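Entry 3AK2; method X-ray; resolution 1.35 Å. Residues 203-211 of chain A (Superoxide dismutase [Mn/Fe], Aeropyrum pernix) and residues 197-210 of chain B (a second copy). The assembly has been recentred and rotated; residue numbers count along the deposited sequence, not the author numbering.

Chain A, residues 203-211: LNNAKPLYL
Chain B (197-210) KRLEQALNNAKPLY

Chain B is already helical at B:Lys197 and still helical at B:Asn205. Both chains keep helical phi/psi through residues 206-209. The CA atoms of A:Leu209 and B:Gln201 lie 5.4 Å apart, those of A:Asn205 and B:Asn205 5.1 Å, so the stretches run antiparallel. Together they bury 559 Å².

B:Arg198 (chi1 m, chi2 t, chi3 t) starts sideways, but its long chain brings the guanidinium to chain A. B:Arg198 NH1 donates to A:Tyr210 O at 3.1 Å, near the guanidinium plane. Water 1 links B:Arg198 NH1 (2.9 Å) to A:Leu209 O (2.7 Å). Water 2 donates to A:Leu209 O and B:Arg198 O.

B:Gln201 (m, m) points toward chain A, its NE2 3.4 Å from A:Pro208 CB. At B:Ala202 the side chain ends at CB, and A:Leu209 (m, t) packs close: A:Leu209 CD2 is 3.5 Å from B:Ala202 CA.

B:Asn205 (m, chi2 22°) points toward chain A. Its ND2 donates to A:Asn205 O at 3.0 Å, 158° at the hydrogen; that carbonyl accepts no backbone hydrogen bond within its own stretch. Its own backbone O is buried without a partner.

B:Ala206 CB packs 4.2 Å from A:Leu209 CD2. B:Leu209 (m, t) closes the apolar patch: its CD1 meets A:Leu209 CD1 at 3.9 Å, and its CD2 lies 4.3 Å from A:Ala206 CB.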

ATOM      1  N   LEU A 203       7.593 -25.237 -15.013  1.00 16.26           N
ATOM      2  CA  LEU A 203       8.512 -26.326 -14.672  1.00 17.44           C
ATOM      3  C   LEU A 203       9.730 -26.344 -15.593  1.00 18.14           C
ATOM      4  O   LEU A 203      10.842 -26.643 -15.153  1.00 18.75           O
ATOM      5  CB  LEU A 203       7.798 -27.680 -14.714  1.00 17.44           C
ATOM      6  CG  LEU A 203       6.858 -28.025 -13.554  1.00 17.82           C
ATOM      7  CD1 LEU A 203       5.842 -29.069 -13.987  1.00 18.46           C
ATOM      8  CD2 LEU A 203       7.629 -28.495 -12.327  1.00 17.94           C
ATOM      9  N   ASN A 204       9.509 -26.004 -16.862  1.00 18.68           N
ATOM     10  CA  ASN A 204      10.565 -25.995 -17.874  1.00 19.35           C
ATOM     11  C   ASN A 204      11.423 -24.729 -17.874  1.00 19.40           C
ATOM     12  O   ASN A 204      12.608 -24.791 -18.211  1.00 20.02           O
ATOM     13  CB  ASN A 204       9.967 -26.182 -19.278  1.00 19.58           C
ATOM     14  CG  ASN A 204       9.390 -27.577 -19.509  1.00 20.57           C
ATOM     15  OD1 ASN A 204       8.640 -27.791 -20.465  1.00 22.19           O
ATOM     16  ND2 ASN A 204       9.740 -28.525 -18.648  1.00 21.37           N
ATOM     17  N   ASN A 205      10.830 -23.594 -17.494  1.00 19.06           N
ATOM     18  CA  ASN A 205      11.417 -22.274 -17.777  1.00 18.74           C
ATOM     19  C   ASN A 205      11.792 -21.371 -16.588  1.00 18.42           C
ATOM     20  O   ASN A 205      12.697 -20.546 -16.711  1.00 18.06           O
ATOM     21  CB  ASN A 205      10.488 -21.475 -18.709  1.00 18.96           C
ATOM     22  CG  ASN A 205      10.407 -22.055 -20.115  1.00 19.84           C
ATOM     23  OD1 ASN A 205       9.390 -22.635 -20.502  1.00 22.05           O
ATOM     24  ND2 ASN A 205      11.470 -21.881 -20.890  1.00 20.44           N
ATOM     25  N   ALA A 206      11.101 -21.505 -15.457  1.00 18.21           N
ATOM     26  CA  ALA A 206      11.146 -20.464 -14.415  1.00 18.40           C
ATOM     27  C   ALA A 206      12.444 -20.348 -13.601  1.00 18.50           C
ATOM     28  O   ALA A 206      13.004 -19.255 -13.485  1.00 18.36           O
ATOM     29  CB  ALA A 206       9.937 -20.576 -13.491  1.00 18.39           C
ATOM     30  N   LYS A 207      12.921 -21.460 -13.048  1.00 19.04           N
ATOM     31  CA  LYS A 207      14.096 -21.428 -12.160  1.00 19.48           C
ATOM     32  C   LYS A 207      15.346 -20.721 -12.740  1.00 19.53           C
ATOM     33  O   LYS A 207      15.915 -19.851 -12.072  1.00 19.58           O
ATOM     34  CB  LYS A 207      14.432 -22.831 -11.623  1.00 19.65           C
ATOM     35  CG  LYS A 207      15.522 -22.834 -10.552  1.00 20.65           C
ATOM     36  CD  LYS A 207      15.806 -24.223 -10.007  1.00 22.40           C
ATOM     37  CE  LYS A 207      16.970 -24.184  -9.022  1.00 23.68           C
ATOM     38  NZ  LYS A 207      17.359 -25.538  -8.527  1.00 25.02           N
ATOM     39  N   PRO A 208      15.771 -21.080 -13.976  1.00 19.64           N
ATOM     40  CA  PRO A 208      16.946 -20.456 -14.615  1.00 19.69           C
ATOM     41  C   PRO A 208      16.940 -18.926 -14.746  1.00 19.57           C
ATOM     42  O   PRO A 208      18.002 -18.327 -14.933  1.00 19.73           O
ATOM     43  CB  PRO A 208      16.954 -21.085 -16.012  1.00 19.91           C
ATOM     44  CG  PRO A 208      16.278 -22.373 -15.845  1.00 20.00           C
ATOM     45  CD  PRO A 208      15.195 -22.126 -14.844  1.00 19.48           C
ATOM     46  N   LEU A 209      15.766 -18.301 -14.660  1.00 19.27           N
ATOM     47  CA  LEU A 209      15.667 -16.841 -14.712  1.00 19.10           C
ATOM     48  C   LEU A 209      16.356 -16.181 -13.520  1.00 19.38           C
ATOM     49  O   LEU A 209      16.740 -15.011 -13.589  1.00 19.42           O
ATOM     50  CB  LEU A 209      14.199 -16.394 -14.737  1.00 18.75           C
ATOM     51  CG  LEU A 209      13.291 -16.728 -15.923  1.00 17.73           C
ATOM     52  CD1 LEU A 209      11.835 -16.423 -15.591  1.00 16.75           C
ATOM     53  CD2 LEU A 209      13.721 -15.967 -17.159  1.00 17.11           C
ATOM     54  N   TYR A 210      16.517 -16.944 -12.439  1.00 19.56           N
ATOM     55  CA  TYR A 210      16.945 -16.397 -11.152  1.00 19.98           C
ATOM     56  C   TYR A 210      18.173 -17.076 -10.565  1.00 20.58           C
ATOM     57  O   TYR A 210      19.018 -16.417  -9.955  1.00 20.69           O
ATOM     58  CB  TYR A 210      15.788 -16.477 -10.158  1.00 19.72           C
ATOM     59  CG  TYR A 210      14.580 -15.730 -10.646  1.00 19.01           C
ATOM     60  CD1 TYR A 210      14.545 -14.345 -10.586  1.00 18.96           C
ATOM     61  CD2 TYR A 210      13.487 -16.401 -11.197  1.00 17.54           C
ATOM     62  CE1 TYR A 210      13.461 -13.641 -11.041  1.00 17.93           C
ATOM     63  CE2 TYR A 210      12.381 -15.695 -11.661  1.00 16.89           C
ATOM     64  CZ  TYR A 210      12.385 -14.313 -11.576  1.00 16.89           C
ATOM     65  OH  TYR A 210      11.321 -13.574 -12.016  1.00 17.49           O
ATOM     66  N   LEU A 211      18.247 -18.390 -10.740  1.00 21.13           N
ATOM     67  CA  LEU A 211      19.331 -19.201 -10.200  1.00 21.73           C
ATOM     68  C   LEU A 211      20.061 -19.865 -11.356  1.00 21.90           C
ATOM     69  O   LEU A 211      19.433 -20.512 -12.198  1.00 22.21           O
ATOM     70  CB  LEU A 211      18.791 -20.277  -9.247  1.00 21.98           C
ATOM     71  CG  LEU A 211      17.788 -19.936  -8.138  1.00 22.40           C
ATOM     72  CD1 LEU A 211      16.369 -19.856  -8.680  1.00 23.62           C
ATOM     73  CD2 LEU A 211      17.858 -20.971  -7.029  1.00 23.33           C
TER
ATOM     74  N   LYS B 197      23.870 -12.391 -18.116  1.00 14.13           N
ATOM     75  CA  LYS B 197      23.444 -13.783 -17.981  1.00 14.52           C
ATOM     76  C   LYS B 197      21.949 -13.889 -17.671  1.00 14.01           C
ATOM     77  O   LYS B 197      21.256 -14.756 -18.212  1.00 14.49           O
ATOM     78  CB  LYS B 197      24.267 -14.495 -16.907  1.00 14.82           C
ATOM     79  CG  LYS B 197      25.683 -14.852 -17.340  1.00 16.87           C
ATOM     80  CD  LYS B 197      26.462 -15.500 -16.208  1.00 19.98           C
ATOM     81  CE  LYS B 197      27.721 -16.190 -16.722  1.00 21.49           C
ATOM     82  NZ  LYS B 197      28.620 -15.262 -17.474  1.00 23.24           N
ATOM     83  N   ARG B 198      21.461 -13.006 -16.798  1.00 13.71           N
ATOM     84  CA  ARG B 198      20.030 -12.963 -16.471  1.00 13.51           C
ATOM     85  C   ARG B 198      19.188 -12.603 -17.686  1.00 13.51           C
ATOM     86  O   ARG B 198      18.136 -13.199 -17.915  1.00 13.92           O
ATOM     87  CB  ARG B 198      19.761 -11.995 -15.320  1.00 13.34           C
ATOM     88  CG  ARG B 198      20.304 -12.503 -14.020  1.00 12.93           C
ATOM     89  CD  ARG B 198      20.126 -11.538 -12.863  1.00 12.61           C
ATOM     90  NE  ARG B 198      20.949 -12.033 -11.774  1.00 12.11           N
ATOM     91  CZ  ARG B 198      20.589 -12.993 -10.931  1.00 12.66           C
ATOM     92  NH1 ARG B 198      19.374 -13.526 -10.992  1.00 12.42           N
ATOM     93  NH2 ARG B 198      21.447 -13.406 -10.008  1.00 14.16           N
ATOM     94  N   LEU B 199      19.662 -11.641 -18.473  1.00 13.77           N
ATOM     95  CA  LEU B 199      18.949 -11.257 -19.684  1.00 14.16           C
ATOM     96  C   LEU B 199      18.922 -12.394 -20.700  1.00 14.54           C
ATOM     97  O   LEU B 199      17.895 -12.631 -21.336  1.00 14.60           O
ATOM     98  CB  LEU B 199      19.540  -9.988 -20.303  1.00 14.23           C
ATOM     99  CG  LEU B 199      18.856  -9.512 -21.593  1.00 14.63           C
ATOM    100  CD1 LEU B 199      17.359  -9.268 -21.397  1.00 14.61           C
ATOM    101  CD2 LEU B 199      19.520  -8.273 -22.130  1.00 15.91           C
ATOM    102  N   GLU B 200      20.043 -13.101 -20.842  1.00 15.09           N
ATOM    103  CA  GLU B 200      20.102 -14.253 -21.740  1.00 15.94           C
ATOM    104  C   GLU B 200      19.035 -15.280 -21.365  1.00 15.69           C
ATOM    105  O   GLU B 200      18.304 -15.772 -22.226  1.00 15.52           O
ATOM    106  CB  GLU B 200      21.490 -14.896 -21.717  1.00 16.40           C
ATOM    107  CG  GLU B 200      21.683 -15.984 -22.772  1.00 18.99           C
ATOM    108  CD  GLU B 200      22.954 -16.794 -22.583  1.00 21.31           C
ATOM    109  OE1 GLU B 200      23.140 -17.773 -23.337  1.00 23.87           O
ATOM    110  OE2 GLU B 200      23.764 -16.466 -21.686  1.00 23.38           O
ATOM    111  N   GLN B 201      18.939 -15.590 -20.074  1.00 15.78           N
ATOM    112  CA  GLN B 201      17.933 -16.538 -19.603  1.00 15.80           C
ATOM    113  C   GLN B 201      16.513 -16.033 -19.858  1.00 15.41           C
ATOM    114  O   GLN B 201      15.650 -16.793 -20.297  1.00 15.71           O
ATOM    115  CB  GLN B 201      18.137 -16.878 -18.121  1.00 15.95           C
ATOM    116  CG  GLN B 201      19.452 -17.606 -17.818  1.00 17.39           C
ATOM    117  CD  GLN B 201      19.651 -18.871 -18.646  1.00 20.14           C
ATOM    118  OE1 GLN B 201      20.711 -19.068 -19.242  1.00 21.99           O
ATOM    119  NE2 GLN B 201      18.635 -19.731 -18.686  1.00 20.75           N
ATOM    120  N   ALA B 202      16.288 -14.744 -19.615  1.00 15.21           N
ATOM    121  CA  ALA B 202      14.971 -14.146 -19.829  1.00 15.28           C
ATOM    122  C   ALA B 202      14.545 -14.180 -21.300  1.00 15.63           C
ATOM    123  O   ALA B 202      13.398 -14.507 -21.614  1.00 15.62           O
ATOM    124  CB  ALA B 202      14.932 -12.726 -19.279  1.00 14.81           C
ATOM    125  N   LEU B 203      15.481 -13.872 -22.193  1.00 16.09           N
ATOM    126  CA  LEU B 203      15.226 -13.930 -23.634  1.00 16.97           C
ATOM    127  C   LEU B 203      14.821 -15.333 -24.099  1.00 17.49           C
ATOM    128  O   LEU B 203      13.970 -15.480 -24.979  1.00 18.05           O
ATOM    129  CB  LEU B 203      16.446 -13.434 -24.417  1.00 17.12           C
ATOM    130  CG  LEU B 203      16.663 -11.918 -24.434  1.00 17.76           C
ATOM    131  CD1 LEU B 203      18.100 -11.588 -24.785  1.00 18.05           C
ATOM    132  CD2 LEU B 203      15.702 -11.224 -25.395  1.00 18.08           C
ATOM    133  N   ASN B 204      15.425 -16.354 -23.497  1.00 17.76           N
ATOM    134  CA  ASN B 204      15.126 -17.741 -23.839  1.00 18.28           C
ATOM    135  C   ASN B 204      13.857 -18.283 -23.181  1.00 18.03           C
ATOM    136  O   ASN B 204      13.136 -19.080 -23.789  1.00 18.59           O
ATOM    137  CB  ASN B 204      16.313 -18.649 -23.489  1.00 18.63           C
ATOM    138  CG  ASN B 204      17.524 -18.407 -24.374  1.00 19.80           C
ATOM    139  OD1 ASN B 204      17.409 -17.902 -25.491  1.00 22.48           O
ATOM    140  ND2 ASN B 204      18.698 -18.781 -23.876  1.00 21.49           N
ATOM    141  N   ASN B 205      13.585 -17.843 -21.952  1.00 17.59           N
ATOM    142  CA  ASN B 205      12.614 -18.516 -21.077  1.00 17.16           C
ATOM    143  C   ASN B 205      11.367 -17.747 -20.625  1.00 16.60           C
ATOM    144  O   ASN B 205      10.364 -18.373 -20.283  1.00 16.24           O
ATOM    145  CB  ASN B 205      13.326 -19.070 -19.837  1.00 17.57           C
ATOM    146  CG  ASN B 205      14.182 -20.287 -20.144  1.00 18.55           C
ATOM    147  OD1 ASN B 205      14.589 -20.511 -21.285  1.00 21.14           O
ATOM    148  ND2 ASN B 205      14.459 -21.081 -19.122  1.00 19.91           N
ATOM    149  N   ALA B 206      11.421 -16.417 -20.612  1.00 16.25           N
ATOM    150  CA  ALA B 206      10.359 -15.624 -19.968  1.00 16.31           C
ATOM    151  C   ALA B 206       9.015 -15.619 -20.704  1.00 16.30           C
ATOM    152  O   ALA B 206       7.973 -15.883 -20.106  1.00 15.80           O
ATOM    153  CB  ALA B 206      10.835 -14.200 -19.698  1.00 16.44           C
ATOM    154  N   LYS B 207       9.039 -15.319 -21.998  1.00 16.73           N
ATOM    155  CA  LYS B 207       7.802 -15.189 -22.774  1.00 17.75           C
ATOM    156  C   LYS B 207       6.838 -16.400 -22.678  1.00 18.21           C
ATOM    157  O   LYS B 207       5.652 -16.207 -22.390  1.00 18.48           O
ATOM    158  CB  LYS B 207       8.131 -14.831 -24.228  1.00 17.66           C
ATOM    159  CG  LYS B 207       6.935 -14.561 -25.120  1.00 18.88           C
ATOM    160  CD  LYS B 207       7.415 -14.036 -26.459  1.00 20.24           C
ATOM    161  CE  LYS B 207       6.311 -14.007 -27.491  1.00 21.18           C
ATOM    162  NZ  LYS B 207       6.810 -13.379 -28.745  1.00 21.23           N
ATOM    163  N   PRO B 208       7.341 -17.638 -22.895  1.00 18.91           N
ATOM    164  CA  PRO B 208       6.489 -18.841 -22.827  1.00 19.23           C
ATOM    165  C   PRO B 208       5.725 -19.090 -21.514  1.00 19.33           C
ATOM    166  O   PRO B 208       4.767 -19.864 -21.510  1.00 19.57           O
ATOM    167  CB  PRO B 208       7.484 -19.984 -23.062  1.00 19.42           C
ATOM    168  CG  PRO B 208       8.592 -19.380 -23.806  1.00 19.54           C
ATOM    169  CD  PRO B 208       8.726 -17.993 -23.258  1.00 18.73           C
ATOM    170  N   LEU B 209       6.139 -18.454 -20.418  1.00 19.31           N
ATOM    171  CA  LEU B 209       5.457 -18.618 -19.129  1.00 19.05           C
ATOM    172  C   LEU B 209       4.038 -18.059 -19.150  1.00 19.30           C
ATOM    173  O   LEU B 209       3.192 -18.461 -18.344  1.00 19.42           O
ATOM    174  CB  LEU B 209       6.237 -17.918 -18.012  1.00 18.89           C
ATOM    175  CG  LEU B 209       7.611 -18.439 -17.592  1.00 18.36           C
ATOM    176  CD1 LEU B 209       8.268 -17.462 -16.627  1.00 17.47           C
ATOM    177  CD2 LEU B 209       7.494 -19.819 -16.967  1.00 17.72           C
ATOM    178  N   TYR B 210       3.792 -17.139 -20.080  1.00 19.15           N
ATOM    179  CA  TYR B 210       2.576 -16.332 -20.081  1.00 19.50           C
ATOM    180  C   TYR B 210       1.811 -16.417 -21.388  1.00 20.19           C
ATOM    181  O   TYR B 210       0.586 -16.563 -21.393  1.00 20.53           O
ATOM    182  CB  TYR B 210       2.939 -14.886 -19.757  1.00 18.92           C
ATOM    183  CG  TYR B 210       3.555 -14.782 -18.395  1.00 17.47           C
ATOM    184  CD1 TYR B 210       2.765 -14.921 -17.262  1.00 16.61           C
ATOM    185  CD2 TYR B 210       4.928 -14.593 -18.231  1.00 15.93           C
ATOM    186  CE1 TYR B 210       3.303 -14.851 -16.007  1.00 15.50           C
ATOM    187  CE2 TYR B 210       5.488 -14.518 -16.959  1.00 15.59           C
ATOM    188  CZ  TYR B 210       4.658 -14.650 -15.852  1.00 14.82           C
ATOM    189  OH  TYR B 210       5.144 -14.583 -14.568  1.00 16.59           O
TER
HETATM  190  O   HOH W   1      16.996 -12.632 -12.314  1.00 15.88           O
HETATM  191  O   HOH W   2      16.369 -13.646 -15.841  1.00 17.72           O
HETATM  192  O   HOH W   3      20.626 -15.148  -7.977  1.00 23.50           O